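Local coordinates for protein FdxN element excision controlling factor XisI (Anabaena variabilis ATCC 29413, PDB 2NVM) that probably works with XisF and XisH in the site-specific excision of the fdxN element that rearranges nitrogen-fixation genes in cyanobacteria, at residues B[90-95]-B[121-126]; B[97-102]-B[106-111]. One frame throughout, in Å; residues are numbered along the deposited sequence.

Both contacts use helix 93-100, its first turn in interaction 1 and its last turn in interaction 2, and both are purely apolar across their segments. Interaction 1 is partly buried: the ring of Phe-123, on the C-terminal tail, meets Val-95 and Leu-92. Interaction 2 is more deeply buried and joins the helix to strand 108-110 through the CD1 methyl of Ile-108, though Leu-99 at its margin is exposed. In sequence interaction 2 is nested within the loop that interaction 1 closes. The two touch directly, Ala-124 N lying 2.9 Å from Ile-108 O in a probable hydrogen bond, so the tail runs beside the strand packed under the helix.

Interaction 1 of 2, residues B[90-95]-B[121-126]; sequences TNLAIV and TEFAIA
This is an apolar contact in which the C-terminal tail lays one aromatic ring, that of Phe-123, against Val-95 in the first turn of helix 93-100 and Leu-92 in the turn just before it. Val-95 makes the closer approach: its CG1 methyl sits 3.3 Å from both Phe-123 CZ and Phe-123 CE1, a tight approach to the CE1-CZ side of the ring. With CG1 anti to the backbone N (chi1 165°), this methyl is the valine branch that reaches furthest toward the tail; Val-95 CG2 stays 4.2 Å from Phe-123 CZ. The two side chains point at each other from opposite directions, and the methyl meets the ring obliquely. Leu-92 makes a looser touch, its CD1 lying 4.4 Å from Phe-123 CE2, so the ring is met at its outer end by two side chains from the turn and the helix start.

The residues leading into the helix are shaped by a type I' turn from Thr-90 to Ala-93, with Asn-91 and Leu-92 both at positive phi. Ile-94 N donates to Thr-90 OG1 over 3.3 Å at an N-H...O angle of 160°, and that same hydroxyl is hydrogen-bonded to Asp-88. The other carboxylate oxygen of Asp-88 binds Leu-92 N, which probably helps hold Leu-92 where it touches the ring.

Leu-110 of strand 108-110 packs on both Leu-92 and Phe-123, Ile-85 of strand 82-87 lies against Val-95, and Ile-94 turns to Ile-15 and Tyr-19 of helix 4-23. Ala-124 is backbone hydrogen-bonded to Ile-108, so the tail flanks strand 108-110.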
ATOM      1  N   THR B  90      -8.624 -13.471   3.077  1.00 51.38           N
ATOM      2  CA  THR B  90      -8.532 -14.928   3.304  1.00 52.60           C
ATOM      3  C   THR B  90      -9.466 -15.524   4.357  1.00 52.83           C
ATOM      4  O   THR B  90      -9.404 -16.745   4.567  1.00 54.15           O
ATOM      5  CB  THR B  90      -7.065 -15.280   3.728  1.00 51.87           C
ATOM      6  OG1 THR B  90      -6.796 -14.779   5.050  1.00 51.33           O
ATOM      7  CG2 THR B  90      -6.057 -14.701   2.741  1.00 49.73           C
ATOM      8  N   ASN B  91     -10.323 -14.685   4.975  1.00 53.54           N
ATOM      9  CA  ASN B  91     -11.253 -15.087   6.051  0.50 53.61           C
ATOM     10  C   ASN B  91     -10.439 -15.671   7.239  1.00 54.51           C
ATOM     11  O   ASN B  91     -10.783 -16.712   7.820  1.00 52.51           O
ATOM     12  CB  ASN B  91     -12.347 -16.045   5.514  0.50 53.21           C
ATOM     13  CG  ASN B  91     -13.585 -16.146   6.432  0.50 53.13           C
ATOM     14  OD1 ASN B  91     -13.980 -15.181   7.092  0.50 50.70           O
ATOM     15  ND2 ASN B  91     -14.224 -17.314   6.429  0.50 50.82           N
ATOM     16  N   LEU B  92      -9.343 -14.964   7.566  1.00 55.03           N
ATOM     17  CA  LEU B  92      -8.387 -15.298   8.629  1.00 54.98           C
ATOM     18  C   LEU B  92      -7.496 -16.533   8.399  1.00 54.40           C
ATOM     19  O   LEU B  92      -6.833 -16.971   9.329  1.00 54.50           O
ATOM     20  CB  LEU B  92      -9.054 -15.274  10.037  1.00 56.78           C
ATOM     21  CG  LEU B  92      -9.628 -13.914  10.475  1.00 56.08           C
ATOM     22  CD1 LEU B  92     -10.278 -14.075  11.838  1.00 60.03           C
ATOM     23  CD2 LEU B  92      -8.563 -12.795  10.506  1.00 58.30           C
ATOM     24  N   ALA B  93      -7.418 -17.044   7.158  1.00 54.43           N
ATOM     25  CA  ALA B  93      -6.505 -18.167   6.819  1.00 54.05           C
ATOM     26  C   ALA B  93      -5.035 -17.775   7.082  1.00 53.64           C
ATOM     27  O   ALA B  93      -4.251 -18.623   7.485  1.00 53.51           O
ATOM     28  CB  ALA B  93      -6.683 -18.636   5.371  1.00 52.67           C
ATOM     29  N   ILE B  94      -4.696 -16.491   6.885  1.00 53.73           N
ATOM     30  CA  ILE B  94      -3.342 -15.963   7.154  1.00 53.21           C
ATOM     31  C   ILE B  94      -2.950 -15.995   8.648  1.00 52.09           C
ATOM     32  O   ILE B  94      -1.766 -16.042   8.946  1.00 51.43           O
ATOM     33  CB  ILE B  94      -3.096 -14.517   6.573  1.00 54.29           C
ATOM     34  CG1 ILE B  94      -3.933 -13.430   7.264  1.00 54.87           C
ATOM     35  CG2 ILE B  94      -3.329 -14.480   5.042  1.00 54.46           C
ATOM     36  CD1 ILE B  94      -3.586 -12.032   6.725  1.00 52.46           C
ATOM     37  N   VAL B  95      -3.931 -15.917   9.559  1.00 51.02           N
ATOM     38  CA  VAL B  95      -3.679 -16.001  11.014  1.00 51.41           C
ATOM     39  C   VAL B  95      -3.135 -17.383  11.391  1.00 51.39           C
ATOM     40  O   VAL B  95      -2.209 -17.463  12.193  1.00 51.59           O
ATOM     41  CB  VAL B  95      -4.922 -15.625  11.871  1.00 50.75           C
ATOM     42  CG1 VAL B  95      -4.769 -16.062  13.328  1.00 49.85           C
ATOM     43  CG2 VAL B  95      -5.188 -14.133  11.769  1.00 50.33           C
ATOM     44  N   THR B 121     -12.410 -11.637  20.135  1.00 68.64           N
ATOM     45  CA  THR B 121     -11.560 -12.660  19.509  1.00 73.05           C
ATOM     46  C   THR B 121     -10.364 -13.002  20.442  1.00 74.35           C
ATOM     47  O   THR B 121     -10.150 -12.354  21.488  1.00 73.50           O
ATOM     48  CB  THR B 121     -11.098 -12.227  18.076  1.00 73.37           C
ATOM     49  OG1 THR B 121     -10.504 -13.349  17.411  1.00 81.31           O
ATOM     50  CG2 THR B 121     -10.122 -11.025  18.090  1.00 72.16           C
ATOM     51  N   GLU B 122      -9.588 -14.016  20.047  1.00 76.30           N
ATOM     52  CA  GLU B 122      -8.396 -14.475  20.813  1.00 76.79           C
ATOM     53  C   GLU B 122      -7.083 -13.677  20.561  1.00 77.12           C
ATOM     54  O   GLU B 122      -6.043 -14.036  21.126  1.00 77.25           O
ATOM     55  CB  GLU B 122      -8.142 -15.974  20.549  1.00 77.47           C
ATOM     56  N   PHE B 123      -7.148 -12.581  19.789  1.00 77.45           N
ATOM     57  CA  PHE B 123      -5.969 -11.767  19.401  1.00 77.58           C
ATOM     58  C   PHE B 123      -5.791 -10.509  20.262  1.00 77.34           C
ATOM     59  O   PHE B 123      -6.622 -10.225  21.139  1.00 77.62           O
ATOM     60  CB  PHE B 123      -6.041 -11.428  17.895  1.00 78.06           C
ATOM     61  CG  PHE B 123      -6.343 -12.620  17.037  1.00 80.48           C
ATOM     62  CD1 PHE B 123      -5.462 -13.719  17.021  1.00 85.41           C
ATOM     63  CD2 PHE B 123      -7.519 -12.678  16.272  1.00 82.30           C
ATOM     64  CE1 PHE B 123      -5.753 -14.872  16.261  1.00 85.67           C
ATOM     65  CE2 PHE B 123      -7.823 -13.814  15.481  1.00 83.34           C
ATOM     66  CZ  PHE B 123      -6.943 -14.917  15.481  1.00 86.51           C
ATOM     67  N   ALA B 124      -4.693  -9.782  20.018  1.00 76.39           N
ATOM     68  CA  ALA B 124      -4.373  -8.545  20.758  1.00 76.11           C
ATOM     69  C   ALA B 124      -5.284  -7.356  20.395  1.00 75.36           C
ATOM     70  O   ALA B 124      -5.771  -7.250  19.259  1.00 73.74           O
ATOM     71  CB  ALA B 124      -2.919  -8.151  20.558  1.00 75.64           C
ATOM     72  N   ILE B 125      -5.473  -6.472  21.383  1.00 75.50           N
ATOM     73  CA  ILE B 125      -6.282  -5.247  21.284  1.00 76.40           C
ATOM     74  C   ILE B 125      -5.391  -4.091  20.807  1.00 76.96           C
ATOM     75  O   ILE B 125      -5.817  -3.303  19.977  1.00 73.87           O
ATOM     76  CB  ILE B 125      -6.986  -4.886  22.645  1.00 76.02           C
ATOM     77  CG1 ILE B 125      -7.870  -6.050  23.126  1.00 76.06           C
ATOM     78  CG2 ILE B 125      -7.828  -3.598  22.509  1.00 75.77           C
ATOM     79  CD1 ILE B 125      -8.606  -5.797  24.456  1.00 76.90           C
ATOM     80  N   ALA B 126      -4.183  -3.977  21.365  1.00 78.83           N
ATOM     81  CA  ALA B 126      -3.208  -2.939  20.974  1.00 80.10           C
ATOM     82  C   ALA B 126      -1.769  -3.387  21.240  1.00 82.60           C
ATOM     83  O   ALA B 126      -0.826  -2.685  20.860  1.00 85.32           O
ATOM     84  CB  ALA B 126      -3.507  -1.621  21.693  1.00 80.43           C
ATOM     85  OXT ALA B 126      -1.518  -4.457  21.817  1.00 83.36           O
TER

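Interaction 2 of 2, residues B[97-102]-B[106-111]; sequences EMLVAG and TDIILG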
ATOM      1  N   GLU B  97      -1.408 -19.350   9.492  1.00 50.70           N
ATOM      2  CA  GLU B  97      -0.013 -19.381   9.026  1.00 50.11           C
ATOM      3  C   GLU B  97       0.955 -18.680   9.992  1.00 46.69           C
ATOM      4  O   GLU B  97       2.054 -19.191  10.228  1.00 45.39           O
ATOM      5  CB  GLU B  97       0.092 -18.919   7.566  1.00 51.10           C
ATOM      6  CG  GLU B  97      -0.679 -19.920   6.650  1.00 56.08           C
ATOM      7  CD  GLU B  97      -0.340 -19.838   5.193  1.00 54.03           C
ATOM      8  OE1 GLU B  97       0.014 -18.747   4.713  1.00 73.15           O
ATOM      9  OE2 GLU B  97      -0.439 -20.877   4.510  1.00 61.53           O
HETATM   10  N   MSE B  98       0.505 -17.588  10.609  1.00 45.14           N
HETATM   11  CA  MSE B  98       1.304 -16.848  11.605  1.00 47.33           C
HETATM   12  C   MSE B  98       1.491 -17.656  12.899  1.00 46.41           C
HETATM   13  O   MSE B  98       2.605 -17.701  13.422  1.00 47.50           O
HETATM   14  CB  MSE B  98       0.683 -15.483  11.926  1.00 47.57           C
HETATM   15  CG  MSE B  98       0.674 -14.516  10.757  1.00 50.63           C
HETATM   16 SE   MSE B  98      -0.343 -12.936  11.200  0.75 48.46          SE
HETATM   17  CE  MSE B  98      -0.362 -12.120   9.454  1.00 47.15           C
ATOM     18  N   LEU B  99       0.420 -18.301  13.378  1.00 45.51           N
ATOM     19  CA  LEU B  99       0.468 -19.157  14.583  1.00 47.00           C
ATOM     20  C   LEU B  99       1.366 -20.377  14.357  1.00 45.64           C
ATOM     21  O   LEU B  99       2.092 -20.761  15.270  1.00 45.00           O
ATOM     22  CB  LEU B  99      -0.930 -19.591  15.052  1.00 47.20           C
ATOM     23  CG  LEU B  99      -1.897 -18.464  15.436  1.00 50.97           C
ATOM     24  CD1 LEU B  99      -3.259 -19.074  15.687  1.00 49.68           C
ATOM     25  CD2 LEU B  99      -1.430 -17.636  16.629  1.00 53.92           C
ATOM     26  N   VAL B 100       1.295 -20.967  13.152  1.00 45.97           N
ATOM     27  CA  VAL B 100       2.177 -22.081  12.714  1.00 46.90           C
ATOM     28  C   VAL B 100       3.655 -21.611  12.611  1.00 47.91           C
ATOM     29  O   VAL B 100       4.564 -22.424  12.753  1.00 49.28           O
ATOM     30  CB  VAL B 100       1.674 -22.744  11.382  1.00 46.30           C
ATOM     31  CG1 VAL B 100       2.696 -23.693  10.777  1.00 44.66           C
ATOM     32  CG2 VAL B 100       0.362 -23.468  11.629  1.00 41.62           C
ATOM     33  N   ALA B 101       3.882 -20.318  12.346  1.00 48.76           N
ATOM     34  CA  ALA B 101       5.232 -19.724  12.345  1.00 49.04           C
ATOM     35  C   ALA B 101       5.696 -19.280  13.763  1.00 49.08           C
ATOM     36  O   ALA B 101       6.687 -18.582  13.866  1.00 50.38           O
ATOM     37  CB  ALA B 101       5.311 -18.546  11.349  1.00 45.57           C
ATOM     38  N   GLY B 102       5.002 -19.674  14.840  1.00 50.03           N
ATOM     39  CA  GLY B 102       5.383 -19.320  16.214  1.00 49.79           C
ATOM     40  C   GLY B 102       5.149 -17.881  16.632  1.00 50.67           C
ATOM     41  O   GLY B 102       5.817 -17.392  17.543  1.00 51.96           O
ATOM     42  N   THR B 106      -1.119 -12.828  21.016  1.00 54.74           N
ATOM     43  CA  THR B 106      -0.924 -11.520  21.672  1.00 53.59           C
ATOM     44  C   THR B 106      -0.135 -10.505  20.823  1.00 52.56           C
ATOM     45  O   THR B 106      -0.163  -9.317  21.160  1.00 52.30           O
ATOM     46  CB  THR B 106      -0.240 -11.640  23.066  1.00 53.51           C
ATOM     47  OG1 THR B 106       1.081 -12.180  22.924  1.00 51.39           O
ATOM     48  CG2 THR B 106      -1.069 -12.519  23.996  1.00 53.11           C
ATOM     49  N   ASP B 107       0.604 -10.972  19.798  1.00 51.32           N
ATOM     50  CA  ASP B 107       1.349 -10.115  18.848  1.00 52.50           C
ATOM     51  C   ASP B 107       0.651  -9.921  17.466  1.00 51.31           C
ATOM     52  O   ASP B 107       1.265  -9.376  16.551  1.00 52.15           O
ATOM     53  CB  ASP B 107       2.805 -10.627  18.703  1.00 54.30           C
ATOM     54  CG  ASP B 107       3.650 -10.406  19.964  1.00 56.24           C
ATOM     55  OD1 ASP B 107       3.445  -9.416  20.704  1.00 60.28           O
ATOM     56  OD2 ASP B 107       4.575 -11.208  20.189  1.00 61.19           O
ATOM     57  N   ILE B 108      -0.621 -10.336  17.353  1.00 49.46           N
ATOM     58  CA  ILE B 108      -1.467 -10.207  16.157  1.00 48.89           C
ATOM     59  C   ILE B 108      -2.654  -9.291  16.538  1.00 48.63           C
ATOM     60  O   ILE B 108      -3.345  -9.585  17.490  1.00 48.13           O
ATOM     61  CB  ILE B 108      -2.012 -11.586  15.666  1.00 47.59           C
ATOM     62  CG1 ILE B 108      -0.857 -12.548  15.331  1.00 45.90           C
ATOM     63  CG2 ILE B 108      -2.925 -11.411  14.440  1.00 46.64           C
ATOM     64  CD1 ILE B 108      -1.292 -13.922  14.822  1.00 47.85           C
ATOM     65  N   ILE B 109      -2.863  -8.200  15.802  1.00 49.36           N
ATOM     66  CA  ILE B 109      -3.980  -7.257  16.019  1.00 49.41           C
ATOM     67  C   ILE B 109      -4.822  -7.200  14.746  1.00 48.38           C
ATOM     68  O   ILE B 109      -4.280  -6.987  13.650  1.00 48.53           O
ATOM     69  CB  ILE B 109      -3.492  -5.823  16.355  1.00 48.04           C
ATOM     70  CG1 ILE B 109      -2.610  -5.847  17.608  1.00 52.78           C
ATOM     71  CG2 ILE B 109      -4.688  -4.875  16.560  1.00 48.91           C
ATOM     72  CD1 ILE B 109      -2.101  -4.525  18.029  1.00 53.48           C
ATOM     73  N   LEU B 110      -6.133  -7.385  14.897  1.00 47.18           N
ATOM     74  CA  LEU B 110      -7.066  -7.274  13.787  1.00 47.31           C
ATOM     75  C   LEU B 110      -7.492  -5.822  13.729  1.00 46.57           C
ATOM     76  O   LEU B 110      -8.473  -5.414  14.350  1.00 46.02           O
ATOM     77  CB  LEU B 110      -8.248  -8.238  13.910  1.00 47.13           C
ATOM     78  CG  LEU B 110      -7.857  -9.713  14.009  1.00 49.83           C
ATOM     79  CD1 LEU B 110      -9.139 -10.544  14.072  1.00 40.77           C
ATOM     80  CD2 LEU B 110      -6.929 -10.194  12.853  1.00 45.51           C
ATOM     81  N   GLY B 111      -6.691  -5.035  13.001  1.00 47.29           N
ATOM     82  CA  GLY B 111      -6.920  -3.621  12.744  1.00 44.73           C
ATOM     83  C   GLY B 111      -8.236  -3.367  12.041  1.00 45.39           C
ATOM     84  O   GLY B 111      -8.860  -2.353  12.288  1.00 42.82           O
TER
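The carbonyl oxygen of Met-98, a residue deposited as selenomethionine, takes two backbone N-H groups: a weak bond from Ala-101 N at 3.1 Å and the bond from Ile-103 N that marks a Schellman motif. Ala-101 N is shared, with a second weak bond to Glu-97 O at 3.0 Å. Gly-102, at positive phi, is the C-prime residue of that motif, and its N bonds Leu-99 O at 3.1 Å. The chain thus leaves helix 93-100 in a tight turn and soon enters strand 108-110.

Across the contact Ile-108 carries nearly everything through CD1. This methyl lies 3.8 Å from Met-98 CB and 3.9 Å from Met-98 SE, bridging the CB and the selenium of one side chain. Leu-99 CD2 approaches the same methyl at 4.1 Å, from the more exposed margin. Ile-108 reaches so far because its CG1 arm runs straight on (chi2 -179°) to carry CD1 out to the helix, while the Met-98 chain, extended beyond CG, passes it at a slant and also touches Ile-83 and Ile-15.

The helix and strand belong to a beta-alpha-beta crossover whose strands 82-87 and 108-110 pair in parallel, with Ile-109 backbone hydrogen-bonded to Ile-83 and Ile-85. With only methyl, methylene and selenium surfaces meeting, the contact relies on close fit and exclusion of water rather than on directed bonds; direction comes from the backbone bonds of the sheet and the helix end.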